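Local coordinates for protein glycoside Hydrolase (Bacteroides uniformis, PDB 5TA0) that probably hydrolyses agarose chains as a family 86 glycoside hydrolase, held here as an engineered variant with an agaro-oligosaccharide bound in its alpha/beta barrel, at residues 143-148 / 198-203; 90-95 / 173-178; 207-212 / 217-222; 228-233 / 240-245. One frame throughout, in Å; residues are numbered along the deposited sequence.

Contact 1: residues 143-148 / 198-203; sequences SPFYPD and CEVINE. With GAL (beta-D-galactopyranose), chain C; AAL (3,6-anhydro-alpha-L-galactopyranose), chain B.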
loop_
_atom_site.group_PDB
_atom_site.type_symbol
_atom_site.label_atom_id
_atom_site.label_comp_id
_atom_site.label_asym_id
_atom_site.label_seq_id
_atom_site.Cartn_x
_atom_site.Cartn_y
_atom_site.Cartn_z
ATOM N N SER A 143 22.202 1.673 3.929
ATOM C CA SER A 143 23.615 1.683 4.316
ATOM C C SER A 143 23.834 0.749 5.486
ATOM O O SER A 143 23.024 0.743 6.395
ATOM C CB SER A 143 23.986 3.099 4.734
ATOM O OG SER A 143 25.364 3.201 5.003
ATOM N N PRO A 144 24.912 -0.047 5.509
ATOM C CA PRO A 144 25.985 -0.084 4.526
ATOM C C PRO A 144 25.796 -1.148 3.432
ATOM O O PRO A 144 26.721 -1.471 2.711
ATOM C CB PRO A 144 27.204 -0.377 5.414
ATOM C CG PRO A 144 26.654 -1.247 6.480
ATOM C CD PRO A 144 25.240 -0.821 6.720
ATOM N N PHE A 145 24.580 -1.673 3.291
ATOM C CA PHE A 145 24.279 -2.755 2.329
ATOM C C PHE A 145 24.587 -2.372 0.880
ATOM O O PHE A 145 25.126 -3.195 0.128
ATOM C CB PHE A 145 22.802 -3.181 2.483
ATOM C CG PHE A 145 22.405 -4.367 1.633
ATOM C CD1 PHE A 145 22.887 -5.629 1.904
ATOM C CD2 PHE A 145 21.554 -4.208 0.566
ATOM C CE1 PHE A 145 22.494 -6.727 1.146
ATOM C CE2 PHE A 145 21.162 -5.308 -0.197
ATOM C CZ PHE A 145 21.638 -6.559 0.089
ATOM N N TYR A 146 24.248 -1.151 0.457
ATOM C CA TYR A 146 24.553 -0.728 -0.914
ATOM C C TYR A 146 26.065 -0.473 -1.001
ATOM O O TYR A 146 26.588 0.277 -0.205
ATOM C CB TYR A 146 23.828 0.532 -1.338
ATOM C CG TYR A 146 23.879 0.773 -2.823
ATOM C CD1 TYR A 146 23.253 -0.097 -3.705
ATOM C CD2 TYR A 146 24.565 1.850 -3.376
ATOM C CE1 TYR A 146 23.275 0.121 -5.076
ATOM C CE2 TYR A 146 24.566 2.071 -4.748
ATOM C CZ TYR A 146 23.923 1.192 -5.587
ATOM O OH TYR A 146 23.917 1.379 -6.953
ATOM N N PRO A 147 26.751 -1.142 -1.933
ATOM C CA PRO A 147 28.221 -1.114 -1.883
ATOM C C PRO A 147 28.802 0.120 -2.559
ATOM O O PRO A 147 29.263 0.055 -3.697
ATOM C CB PRO A 147 28.611 -2.444 -2.546
ATOM C CG PRO A 147 27.486 -2.754 -3.464
ATOM C CD PRO A 147 26.250 -2.165 -2.870
ATOM N N ASP A 148 28.751 1.243 -1.838
ATOM C CA ASP A 148 29.254 2.547 -2.293
ATOM C C ASP A 148 30.542 2.954 -1.581
ATOM O O ASP A 148 30.939 4.110 -1.642
ATOM C CB ASP A 148 28.183 3.625 -2.107
ATOM C CG ASP A 148 27.800 3.844 -0.655
ATOM O OD1 ASP A 148 26.865 4.632 -0.391
ATOM O OD2 ASP A 148 28.387 3.222 0.261
ATOM N N CYS A 198 11.339 -10.999 0.776
ATOM C CA CYS A 198 12.614 -10.294 0.922
ATOM C C CYS A 198 12.694 -9.158 -0.069
ATOM O O CYS A 198 12.961 -9.348 -1.257
ATOM C CB CYS A 198 13.786 -11.256 0.760
ATOM S SG CYS A 198 13.933 -12.460 2.102
ATOM N N GLU A 199 12.515 -7.950 0.443
ATOM C CA GLU A 199 12.824 -6.767 -0.335
ATOM C C GLU A 199 14.334 -6.620 -0.367
ATOM O O GLU A 199 15.016 -6.951 0.587
ATOM C CB GLU A 199 12.199 -5.519 0.285
ATOM C CG GLU A 199 10.673 -5.501 0.403
ATOM C CD GLU A 199 10.200 -4.253 1.140
ATOM O OE1 GLU A 199 10.614 -4.040 2.299
ATOM O OE2 GLU A 199 9.449 -3.450 0.501
ATOM N N VAL A 200 14.851 -6.103 -1.475
ATOM C CA VAL A 200 16.309 -5.962 -1.603
ATOM C C VAL A 200 16.846 -4.851 -0.695
ATOM O O VAL A 200 17.758 -5.060 0.124
ATOM C CB VAL A 200 16.701 -5.746 -3.085
ATOM C CG1 VAL A 200 18.166 -5.336 -3.234
ATOM C CG2 VAL A 200 16.413 -7.029 -3.880
ATOM N N ILE A 201 16.296 -3.656 -0.865
ATOM C CA ILE A 201 16.892 -2.463 -0.227
ATOM C C ILE A 201 15.867 -1.356 -0.080
ATOM O O ILE A 201 15.093 -1.083 -1.004
ATOM C CB ILE A 201 18.161 -2.023 -1.004
ATOM C CG1 ILE A 201 18.974 -0.973 -0.245
ATOM C CG2 ILE A 201 17.817 -1.574 -2.419
ATOM C CD1 ILE A 201 20.282 -0.666 -0.896
ATOM N N ASN A 202 15.862 -0.698 1.071
ATOM C CA ASN A 202 14.870 0.332 1.365
ATOM C C ASN A 202 15.174 1.690 0.718
ATOM O O ASN A 202 16.261 2.240 0.921
ATOM C CB ASN A 202 14.803 0.521 2.880
ATOM C CG ASN A 202 13.683 1.423 3.315
ATOM O OD1 ASN A 202 12.517 1.084 3.181
ATOM N ND2 ASN A 202 14.029 2.594 3.875
ATOM N N GLU A 203 14.235 2.233 -0.075
ATOM C CA GLU A 203 14.296 3.617 -0.586
ATOM C C GLU A 203 15.674 4.012 -1.135
ATOM O O GLU A 203 16.283 5.010 -0.733
ATOM C CB GLU A 203 13.833 4.576 0.515
ATOM C CG GLU A 203 12.402 4.291 0.959
ATOM C CD GLU A 203 11.785 5.316 1.872
ATOM O OE1 GLU A 203 12.538 6.090 2.486
ATOM O OE2 GLU A 203 10.532 5.275 2.002
HETATM C C1 GAL C . 11.408 7.546 6.054
HETATM C C2 GAL C . 11.944 6.123 6.049
HETATM C C3 GAL C . 11.637 5.335 7.311
HETATM C C4 GAL C . 11.643 6.194 8.571
HETATM C C5 GAL C . 10.917 7.499 8.392
HETATM C C6 GAL C . 10.922 8.426 9.622
HETATM O O2 GAL C . 11.375 5.407 4.963
HETATM O O3 GAL C . 12.705 4.376 7.364
HETATM O O4 GAL C . 13.016 6.451 8.920
HETATM O O5 GAL C . 11.588 8.173 7.328
HETATM O O6 GAL C . 10.249 7.863 10.762
HETATM C C1 AAL B . 12.290 12.233 3.844
HETATM C C2 AAL B . 12.852 11.828 5.206
HETATM C C3 AAL B . 13.137 10.347 5.175
HETATM C C4 AAL B . 11.885 9.560 4.901
HETATM C C5 AAL B . 11.729 9.883 3.442
HETATM C C6 AAL B . 13.130 9.655 2.926
HETATM O O2 AAL B . 11.917 12.114 6.254
HETATM O O3 AAL B . 13.967 10.063 4.032
HETATM O O4 AAL B . 12.180 8.189 5.037
HETATM O O5 AAL B . 11.353 11.259 3.352
#

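Contact 2: residues 90-95 / 173-178; sequences TVLRNV and GEFYGR. With SO4 (sulfate ion), chain F.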
loop_
_atom_site.group_PDB
_atom_site.type_symbol
_atom_site.label_atom_id
_atom_site.label_comp_id
_atom_site.label_asym_id
_atom_site.label_seq_id
_atom_site.Cartn_x
_atom_site.Cartn_y
_atom_site.Cartn_z
ATOM N N THR A 90 22.181 -4.618 12.214
ATOM C CA THR A 90 23.137 -4.808 13.310
ATOM C C THR A 90 24.134 -5.915 12.999
ATOM O O THR A 90 25.345 -5.768 13.252
ATOM C CB THR A 90 22.413 -5.040 14.642
ATOM O OG1 THR A 90 21.602 -3.886 14.936
ATOM C CG2 THR A 90 23.386 -5.252 15.765
ATOM N N VAL A 91 23.666 -6.999 12.405
ATOM C CA VAL A 91 24.586 -8.066 12.032
ATOM C C VAL A 91 25.543 -7.581 10.951
ATOM O O VAL A 91 26.756 -7.749 11.080
ATOM C CB VAL A 91 23.837 -9.341 11.605
ATOM C CG1 VAL A 91 24.809 -10.352 10.997
ATOM C CG2 VAL A 91 23.083 -9.917 12.800
ATOM N N LEU A 92 25.038 -6.949 9.884
ATOM C CA LEU A 92 25.929 -6.423 8.857
ATOM C C LEU A 92 26.966 -5.436 9.371
ATOM O O LEU A 92 28.129 -5.476 8.968
ATOM C CB LEU A 92 25.127 -5.760 7.720
ATOM C CG LEU A 92 25.949 -5.214 6.553
ATOM C CD1 LEU A 92 26.825 -6.288 5.914
ATOM C CD2 LEU A 92 25.008 -4.616 5.514
ATOM N N ARG A 93 26.553 -4.550 10.262
ATOM C CA ARG A 93 27.458 -3.513 10.743
ATOM C C ARG A 93 28.532 -4.032 11.691
ATOM O O ARG A 93 29.526 -3.342 11.911
ATOM C CB ARG A 93 26.687 -2.391 11.414
ATOM C CG ARG A 93 25.872 -1.571 10.431
ATOM C CD ARG A 93 25.479 -0.252 11.054
ATOM N NE ARG A 93 26.543 0.721 10.931
ATOM C CZ ARG A 93 26.750 1.727 11.771
ATOM N NH1 ARG A 93 27.741 2.560 11.543
ATOM N NH2 ARG A 93 25.987 1.894 12.839
ATOM N N ASN A 94 28.334 -5.235 12.234
ATOM C CA ASN A 94 29.274 -5.823 13.193
ATOM C C ASN A 94 29.989 -7.065 12.744
ATOM O O ASN A 94 30.920 -7.469 13.429
ATOM C CB ASN A 94 28.541 -6.107 14.511
ATOM C CG ASN A 94 28.120 -4.830 15.207
ATOM O OD1 ASN A 94 26.984 -4.326 15.028
ATOM N ND2 ASN A 94 29.026 -4.250 15.922
ATOM N N VAL A 95 29.597 -7.685 11.638
ATOM C CA VAL A 95 30.240 -8.931 11.204
ATOM C C VAL A 95 31.668 -8.683 10.714
ATOM O O VAL A 95 31.973 -7.690 10.051
ATOM C CB VAL A 95 29.346 -9.653 10.177
ATOM C CG1 VAL A 95 29.282 -8.919 8.832
ATOM C CG2 VAL A 95 29.775 -11.100 9.995
ATOM N N GLY A 173 24.847 -9.499 -1.810
ATOM C CA GLY A 173 23.903 -10.590 -1.991
ATOM C C GLY A 173 24.232 -11.858 -1.206
ATOM O O GLY A 173 23.346 -12.512 -0.678
ATOM N N GLU A 174 25.504 -12.201 -1.187
ATOM C CA GLU A 174 25.941 -13.352 -0.412
ATOM C C GLU A 174 25.664 -13.118 1.064
ATOM O O GLU A 174 25.191 -14.015 1.754
ATOM C CB GLU A 174 27.412 -13.668 -0.642
ATOM C CG GLU A 174 27.862 -14.857 0.172
ATOM C CD GLU A 174 29.312 -15.242 -0.007
ATOM O OE1 GLU A 174 29.917 -15.611 1.018
ATOM O OE2 GLU A 174 29.814 -15.256 -1.146
ATOM N N PHE A 175 25.972 -11.917 1.564
ATOM C CA PHE A 175 25.627 -11.596 2.941
ATOM C C PHE A 175 24.131 -11.862 3.177
ATOM O O PHE A 175 23.734 -12.478 4.175
ATOM C CB PHE A 175 25.983 -10.126 3.280
ATOM C CG PHE A 175 25.275 -9.641 4.516
ATOM C CD1 PHE A 175 25.702 -10.028 5.794
ATOM C CD2 PHE A 175 24.130 -8.876 4.415
ATOM C CE1 PHE A 175 24.971 -9.660 6.915
ATOM C CE2 PHE A 175 23.413 -8.523 5.540
ATOM C CZ PHE A 175 23.841 -8.896 6.776
ATOM N N TYR A 176 23.291 -11.316 2.302
ATOM C CA TYR A 176 21.835 -11.423 2.520
ATOM C C TYR A 176 21.369 -12.879 2.481
ATOM O O TYR A 176 20.597 -13.333 3.337
ATOM C CB TYR A 176 21.118 -10.580 1.472
ATOM C CG TYR A 176 19.676 -10.189 1.724
ATOM C CD1 TYR A 176 19.022 -10.350 2.961
ATOM C CD2 TYR A 176 18.957 -9.570 0.703
ATOM C CE1 TYR A 176 17.721 -9.896 3.157
ATOM C CE2 TYR A 176 17.661 -9.109 0.907
ATOM C CZ TYR A 176 17.043 -9.288 2.125
ATOM O OH TYR A 176 15.768 -8.850 2.382
ATOM N N GLY A 177 21.830 -13.621 1.477
ATOM C CA GLY A 177 21.448 -15.042 1.374
ATOM C C GLY A 177 21.932 -15.855 2.570
ATOM O O GLY A 177 21.179 -16.665 3.112
ATOM N N ARG A 178 23.169 -15.639 3.003
ATOM C CA ARG A 178 23.697 -16.377 4.161
ATOM C C ARG A 178 22.955 -15.987 5.424
ATOM O O ARG A 178 22.638 -16.824 6.253
ATOM C CB ARG A 178 25.187 -16.169 4.338
ATOM C CG ARG A 178 26.060 -16.849 3.298
ATOM C CD ARG A 178 27.516 -16.619 3.659
ATOM N NE ARG A 178 28.403 -17.338 2.765
ATOM C CZ ARG A 178 28.634 -18.641 2.813
ATOM N NH1 ARG A 178 28.101 -19.377 3.760
ATOM N NH2 ARG A 178 29.415 -19.195 1.882
HETATM S S SO4 F . 24.686 -1.591 16.072
HETATM O O1 SO4 F . 24.755 -1.805 14.605
HETATM O O2 SO4 F . 23.339 -2.028 16.531
HETATM O O3 SO4 F . 25.729 -2.355 16.770
HETATM O O4 SO4 F . 24.893 -0.140 16.366
#

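Contact 3: residues 207-212 / 217-222; sequences DIYDKP and SSITKL. With SO4 (sulfate ion), chain G.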
loop_
_atom_site.group_PDB
_atom_site.type_symbol
_atom_site.label_atom_id
_atom_site.label_comp_id
_atom_site.label_asym_id
_atom_site.label_seq_id
_atom_site.Cartn_x
_atom_site.Cartn_y
_atom_site.Cartn_z
ATOM N N ASP A 207 18.543 7.841 -1.272
ATOM C CA ASP A 207 19.956 8.018 -0.895
ATOM C C ASP A 207 20.881 8.258 -2.089
ATOM O O ASP A 207 21.832 9.041 -1.984
ATOM C CB ASP A 207 20.452 6.814 -0.087
ATOM C CG ASP A 207 20.191 6.952 1.387
ATOM O OD1 ASP A 207 21.111 7.364 2.106
ATOM O OD2 ASP A 207 19.112 6.632 1.849
ATOM N N ILE A 208 20.659 7.576 -3.199
ATOM C CA ILE A 208 21.551 7.663 -4.362
ATOM C C ILE A 208 21.423 8.996 -5.090
ATOM O O ILE A 208 22.439 9.538 -5.558
ATOM C CB ILE A 208 21.309 6.484 -5.341
ATOM C CG1 ILE A 208 21.893 5.228 -4.734
ATOM C CG2 ILE A 208 21.839 6.734 -6.755
ATOM C CD1 ILE A 208 21.427 3.949 -5.401
ATOM N N TYR A 209 20.206 9.502 -5.220
ATOM C CA TYR A 209 19.924 10.587 -6.163
ATOM C C TYR A 209 19.235 11.802 -5.600
ATOM O O TYR A 209 19.579 12.918 -5.997
ATOM C CB TYR A 209 19.095 10.074 -7.350
ATOM C CG TYR A 209 19.488 10.787 -8.592
ATOM C CD1 TYR A 209 18.892 11.991 -8.967
ATOM C CD2 TYR A 209 20.553 10.304 -9.349
ATOM C CE1 TYR A 209 19.327 12.679 -10.105
ATOM C CE2 TYR A 209 20.978 10.957 -10.467
ATOM C CZ TYR A 209 20.388 12.129 -10.837
ATOM O OH TYR A 209 20.854 12.730 -11.975
ATOM N N ASP A 210 18.245 11.621 -4.722
ATOM C CA ASP A 210 17.296 12.710 -4.412
ATOM C C ASP A 210 17.519 13.450 -3.120
ATOM O O ASP A 210 17.103 14.612 -3.025
ATOM C CB ASP A 210 15.857 12.170 -4.455
ATOM C CG ASP A 210 15.531 11.571 -5.787
ATOM O OD1 ASP A 210 15.945 12.114 -6.826
ATOM O OD2 ASP A 210 14.833 10.530 -5.829
ATOM N N LYS A 211 18.090 12.823 -2.109
ATOM C CA LYS A 211 18.266 13.504 -0.819
ATOM C C LYS A 211 19.259 14.660 -0.954
ATOM O O LYS A 211 20.054 14.700 -1.886
ATOM C CB LYS A 211 18.752 12.545 0.273
ATOM C CG LYS A 211 20.184 12.041 0.123
ATOM C CD LYS A 211 20.581 11.215 1.324
ATOM C CE LYS A 211 22.026 10.787 1.177
ATOM N NZ LYS A 211 22.463 9.934 2.312
ATOM N N PRO A 212 19.241 15.586 0.018
ATOM C CA PRO A 212 20.258 16.630 0.011
ATOM C C PRO A 212 21.660 16.024 0.005
ATOM O O PRO A 212 21.913 15.080 0.724
ATOM C CB PRO A 212 19.976 17.369 1.329
ATOM C CG PRO A 212 18.505 17.208 1.511
ATOM C CD PRO A 212 18.259 15.784 1.095
ATOM N N SER A 217 24.864 9.057 -8.215
ATOM C CA SER A 217 25.482 7.942 -8.909
ATOM C C SER A 217 24.457 7.239 -9.804
ATOM O O SER A 217 23.285 7.629 -9.866
ATOM C CB SER A 217 26.135 7.004 -7.902
ATOM O OG SER A 217 25.171 6.490 -6.997
ATOM N N SER A 218 24.915 6.257 -10.545
ATOM C CA SER A 218 24.086 5.616 -11.565
ATOM C C SER A 218 22.782 5.009 -11.026
ATOM O O SER A 218 22.777 4.237 -10.050
ATOM C CB SER A 218 24.878 4.542 -12.332
ATOM O OG SER A 218 24.035 3.694 -13.078
ATOM N N ILE A 219 21.682 5.335 -11.695
ATOM C CA ILE A 219 20.363 4.814 -11.356
ATOM C C ILE A 219 20.220 3.387 -11.889
ATOM O O ILE A 219 19.742 2.485 -11.154
ATOM C CB ILE A 219 19.281 5.742 -11.941
ATOM C CG1 ILE A 219 19.284 7.079 -11.202
ATOM C CG2 ILE A 219 17.907 5.092 -11.917
ATOM C CD1 ILE A 219 18.462 8.159 -11.869
ATOM N N THR A 220 20.610 3.120 -13.131
ATOM C CA THR A 220 20.463 1.775 -13.656
ATOM C C THR A 220 21.374 0.738 -12.970
ATOM O O THR A 220 21.044 -0.452 -12.925
ATOM C CB THR A 220 20.573 1.707 -15.180
ATOM O OG1 THR A 220 21.870 2.092 -15.623
ATOM C CG2 THR A 220 19.540 2.580 -15.853
ATOM N N LYS A 221 22.514 1.174 -12.439
ATOM C CA LYS A 221 23.360 0.284 -11.662
ATOM C C LYS A 221 22.601 -0.284 -10.450
ATOM O O LYS A 221 22.761 -1.459 -10.122
ATOM C CB LYS A 221 24.617 1.018 -11.218
ATOM C CG LYS A 221 25.677 0.157 -10.569
ATOM C CD LYS A 221 26.866 1.012 -10.135
ATOM C CE LYS A 221 28.072 0.184 -9.783
ATOM N NZ LYS A 221 29.091 0.984 -9.027
ATOM N N LEU A 222 21.805 0.543 -9.788
ATOM C CA LEU A 222 20.971 0.076 -8.684
ATOM C C LEU A 222 19.967 -0.972 -9.162
ATOM O O LEU A 222 19.718 -1.986 -8.493
ATOM C CB LEU A 222 20.236 1.242 -8.052
ATOM C CG LEU A 222 19.060 0.828 -7.175
ATOM C CD1 LEU A 222 19.551 0.310 -5.832
ATOM C CD2 LEU A 222 18.122 2.003 -7.024
HETATM S S SO4 G . 28.497 4.439 -9.421
HETATM O O1 SO4 G . 27.594 3.760 -8.418
HETATM O O2 SO4 G . 27.636 5.124 -10.443
HETATM O O3 SO4 G . 29.386 5.442 -8.747
HETATM O O4 SO4 G . 29.334 3.462 -10.205
#

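Contact 4: residues 228-233 / 240-245; sequences TIAAQV and MKVGGY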
loop_
_atom_site.group_PDB
_atom_site.type_symbol
_atom_site.label_atom_id
_atom_site.label_comp_id
_atom_site.label_asym_id
_atom_site.label_seq_id
_atom_site.Cartn_x
_atom_site.Cartn_y
_atom_site.Cartn_z
ATOM N N THR A 228 21.228 -9.094 -9.217
ATOM C CA THR A 228 22.327 -9.797 -8.560
ATOM C C THR A 228 21.956 -10.209 -7.137
ATOM O O THR A 228 22.239 -11.334 -6.711
ATOM C CB THR A 228 23.580 -8.936 -8.622
ATOM O OG1 THR A 228 23.929 -8.776 -10.018
ATOM C CG2 THR A 228 24.760 -9.581 -7.865
ATOM N N ILE A 229 21.292 -9.330 -6.388
ATOM C CA ILE A 229 20.849 -9.689 -5.044
ATOM C C ILE A 229 19.862 -10.860 -5.083
ATOM O O ILE A 229 19.992 -11.812 -4.310
ATOM C CB ILE A 229 20.250 -8.499 -4.260
ATOM C CG1 ILE A 229 21.273 -7.363 -4.104
ATOM C CG2 ILE A 229 19.749 -8.949 -2.896
ATOM C CD1 ILE A 229 22.590 -7.708 -3.445
ATOM N N ALA A 230 18.893 -10.803 -5.990
ATOM C CA ALA A 230 17.910 -11.869 -6.085
ATOM C C ALA A 230 18.606 -13.207 -6.342
ATOM O O ALA A 230 18.269 -14.232 -5.710
ATOM C CB ALA A 230 16.886 -11.556 -7.161
ATOM N N ALA A 231 19.553 -13.209 -7.263
ATOM C CA ALA A 231 20.252 -14.463 -7.612
ATOM C C ALA A 231 21.031 -15.018 -6.422
ATOM O O ALA A 231 21.035 -16.227 -6.177
ATOM C CB ALA A 231 21.147 -14.260 -8.799
ATOM N N GLN A 232 21.683 -14.142 -5.661
ATOM C CA GLN A 232 22.438 -14.592 -4.483
ATOM C C GLN A 232 21.522 -15.075 -3.363
ATOM O O GLN A 232 21.800 -16.091 -2.722
ATOM C CB GLN A 232 23.345 -13.483 -3.967
ATOM C CG GLN A 232 24.509 -13.150 -4.883
ATOM C CD GLN A 232 25.598 -14.203 -4.868
ATOM O OE1 GLN A 232 26.626 -14.025 -4.224
ATOM N NE2 GLN A 232 25.373 -15.307 -5.564
ATOM N N VAL A 233 20.414 -14.378 -3.117
ATOM C CA VAL A 233 19.478 -14.823 -2.095
ATOM C C VAL A 233 18.952 -16.216 -2.451
ATOM O O VAL A 233 18.890 -17.086 -1.569
ATOM C CB VAL A 233 18.312 -13.817 -1.903
ATOM C CG1 VAL A 233 17.171 -14.411 -1.089
ATOM C CG2 VAL A 233 18.828 -12.545 -1.217
ATOM N N MET A 240 12.806 -18.483 -1.701
ATOM C CA MET A 240 12.499 -17.161 -1.167
ATOM C C MET A 240 11.975 -16.281 -2.345
ATOM O O MET A 240 12.339 -16.516 -3.525
ATOM C CB MET A 240 13.752 -16.570 -0.490
ATOM C CG MET A 240 13.521 -15.247 0.214
ATOM S SD MET A 240 12.129 -15.367 1.334
ATOM C CE MET A 240 12.821 -16.525 2.515
ATOM N N LYS A 241 11.036 -15.373 -2.052
ATOM C CA LYS A 241 10.524 -14.329 -2.944
ATOM C C LYS A 241 11.348 -13.064 -2.716
ATOM O O LYS A 241 11.539 -12.653 -1.558
ATOM C CB LYS A 241 9.049 -14.039 -2.642
ATOM C CG LYS A 241 8.069 -15.144 -2.952
ATOM C CD LYS A 241 6.681 -14.676 -2.534
ATOM C CE LYS A 241 5.606 -15.741 -2.705
ATOM N NZ LYS A 241 4.295 -15.280 -2.143
ATOM N N VAL A 242 11.830 -12.477 -3.810
ATOM C CA VAL A 242 12.639 -11.245 -3.764
ATOM C C VAL A 242 11.942 -10.157 -4.582
ATOM O O VAL A 242 11.380 -10.437 -5.651
ATOM C CB VAL A 242 14.056 -11.521 -4.291
ATOM C CG1 VAL A 242 14.926 -10.262 -4.255
ATOM C CG2 VAL A 242 14.705 -12.638 -3.474
ATOM N N GLY A 243 12.005 -8.913 -4.096
ATOM C CA GLY A 243 11.354 -7.815 -4.777
ATOM C C GLY A 243 12.087 -6.484 -4.641
ATOM O O GLY A 243 13.023 -6.329 -3.869
ATOM N N GLY A 244 11.588 -5.514 -5.413
ATOM C CA GLY A 244 12.180 -4.175 -5.442
ATOM C C GLY A 244 11.294 -3.207 -6.199
ATOM O O GLY A 244 10.236 -3.603 -6.697
ATOM N N TYR A 245 11.685 -1.940 -6.304
ATOM C CA TYR A 245 12.902 -1.383 -5.715
ATOM C C TYR A 245 12.659 -0.607 -4.433
ATOM O O TYR A 245 13.570 0.023 -3.932
ATOM C CB TYR A 245 13.746 -0.602 -6.725
ATOM C CG TYR A 245 13.251 0.749 -7.221
ATOM C CD1 TYR A 245 13.504 1.925 -6.516
ATOM C CD2 TYR A 245 12.607 0.864 -8.450
ATOM C CE1 TYR A 245 13.113 3.162 -7.032
ATOM C CE2 TYR A 245 12.214 2.089 -8.946
ATOM C CZ TYR A 245 12.484 3.234 -8.246
ATOM O OH TYR A 245 12.104 4.442 -8.776
#

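Contact 1: residues 143-148 / 198-203
Ile201 sends its CD1 methyl between two neighbouring aromatics, 3.8 Å from Tyr146 CB and 4.0 Å from Phe145 CD2, where it arrives at the ring edge near the Phe145 plane. Its side chain runs straight out to do so, CG1 being anti to the backbone N (chi1 -169°) and CD1 continuing the extended line. Phe145 then leans on the backbone: its CE2 lies 3.4 Å from Val200 O, approached obliquely, while that carbonyl is itself bound by the side-chain amide of Asn140. All four touching residues are buried; Phe225 meets the Tyr146 ring edge-to-face, and Phe142 packs on it with the ring planes at about 30°. The packed corner leads directly into Glu203, the N-cap of the next helix. There Glu203 OE1 stands 2.8 Å from O2 of the bound galactose and 3.3 Å from O4 of the anhydrogalactose, while OE2 and His281 ND1 share a hydrogen bond. That O4 is at bonding distance, 1.4 Å, from galactose C1, the position of a beta-1,4 glycosidic oxygen. The Asn202-Glu203 pair after the fourth barrel strand matches the clan GH-A pattern, so the chemistry is consistent with Glu203 acting as the general acid/base at this linkage.

Contact 2: residues 90-95 / 173-178
The Phe175 ring carries Leu92 CD1 over one face, almost exactly above its centre: the methyl is 3.8 Å from the centroid and 4° off the ring normal, a well-aligned CH-pi contact. At the ring edge, near its plane, comes Val91 CG1, 4.1 Å from CE1. Leu92 CB lies over the same face as CD1, displaced toward the outer end of the ring, 3.5 Å from Phe175 CZ. Phe175 reaches this place because its CG is anti to the backbone N (chi1 162°), which carries the ring out of its own helix and alongside the other backbone. A second flat pair lies on the same helix, one turn apart. Arg178 NE donates to Glu174 OE1 at 2.9 Å in a nearly straight bond (168°) that stays in the guanidinium plane but meets the carboxylate from above its own plane. Glu174 OE1 also pairs with Arg101, so two cations share this oxygen, which probably favours its ionised form. On the first helix, Val91 O accepts from both Asn94 N and Val95 N, as the helix closes. The contact thus joins helix 86-94 to helix 170-183; helix 107-123 adds Leu110 against both Val91 and Arg178, strand 134-140 meets Phe175 through Asn140, and helix 219-236 lies against Tyr176.

Contact 3: residues 207-212 / 217-222
A short loop joining helix 204-210, which follows strand 197-199, to barrel helix 219-236 is closed by Ile208 and Tyr209 packing on Ser217, Ile219 and Leu222. With chi1 at -74°, Ile208 splits its branches: CG2 touches Ser217 OG at 3.3 Å, while CD1 reaches deeper to Leu222 CB at 4.0 Å. Tyr209 receives Ile219 CD1 over one face, offset toward the rim, 4.2 Å from the ring centroid and 24° off the normal; Ser217 O sits at the ring edge, in plane. The new helix starts at Ser218, whose OG accepts from Lys221 N at 3.0 Å as an N-cap. Beside this start a sulfate, probably from the crystallisation liquor, takes a straight bond from Ser218 N to its O2 (2.9 Å, 169°). Lys221 NZ donates to sulfate O4 at 2.8 Å and weakly to O1, and the same ammonium makes a cation-pi contact with Phe168. A methionine in place of Lys221 would probably leave the sulfate without its charged partner and the Phe168 ring without its cation. An N-cap serine whose own N-H holds an anion is typical of a capped helix start able to bind one.

Contact 4: residues 228-233 / 240-245
Val242 lays its CG1 methyl on Ala230 CB at 3.7 Å, the point where helix 219-236 rests on the strand that follows it in the alpha/beta barrel. Strands 197-199 and 242-247 are parallel neighbours, so this helix forms the crossover of a beta-alpha-beta unit, and the valine faces it from the strand. With CG1 anti to the backbone N (chi1 -180°), the two methyls divide the helix surface: CG1 takes Ala230, and CG2 meets Val233 CG1 at 3.9 Å. The small alanine lets the backbones close in, with Ala230 CA and Val242 CA 5.8 Å apart. With an alanine at Val242, a gap would probably open where the two methyls had been, taking from Ala230 CB its closest neighbour and leaving Val233 CG1 with Met240 alone on this side. The strand is tied to Cys198 and Val200 through Gly243. No hydrogen bond crosses between helix and strand, so the contact is entirely apolar. Further back Met240 presents only its base, CG lying 4.0 Å from Val233 CG1.

How the contacts relate
All four contacts lie in the parallel alpha/beta barrel. Contact 1 is central, its centre about 11 Å from those of contacts 2 and 4 and about 12 Å from contact 3; contacts 2 and 3 are farthest apart, about 22 Å between centres. Contact 1 meets contact 4 through the adjacent strands 197-199 and 242-247, with Cys198 N 2.9 Å from Lys241 O, and contact 2 through Tyr176 OH, 2.7 Å from Glu199 O. Contacts 3 and 4 share helix 219-236. Along the chain the segments of contacts 1 and 2 alternate, followed by 3 and then 4. The outer helical packing is thus joined, through contact 1, to the sugar-binding strand end.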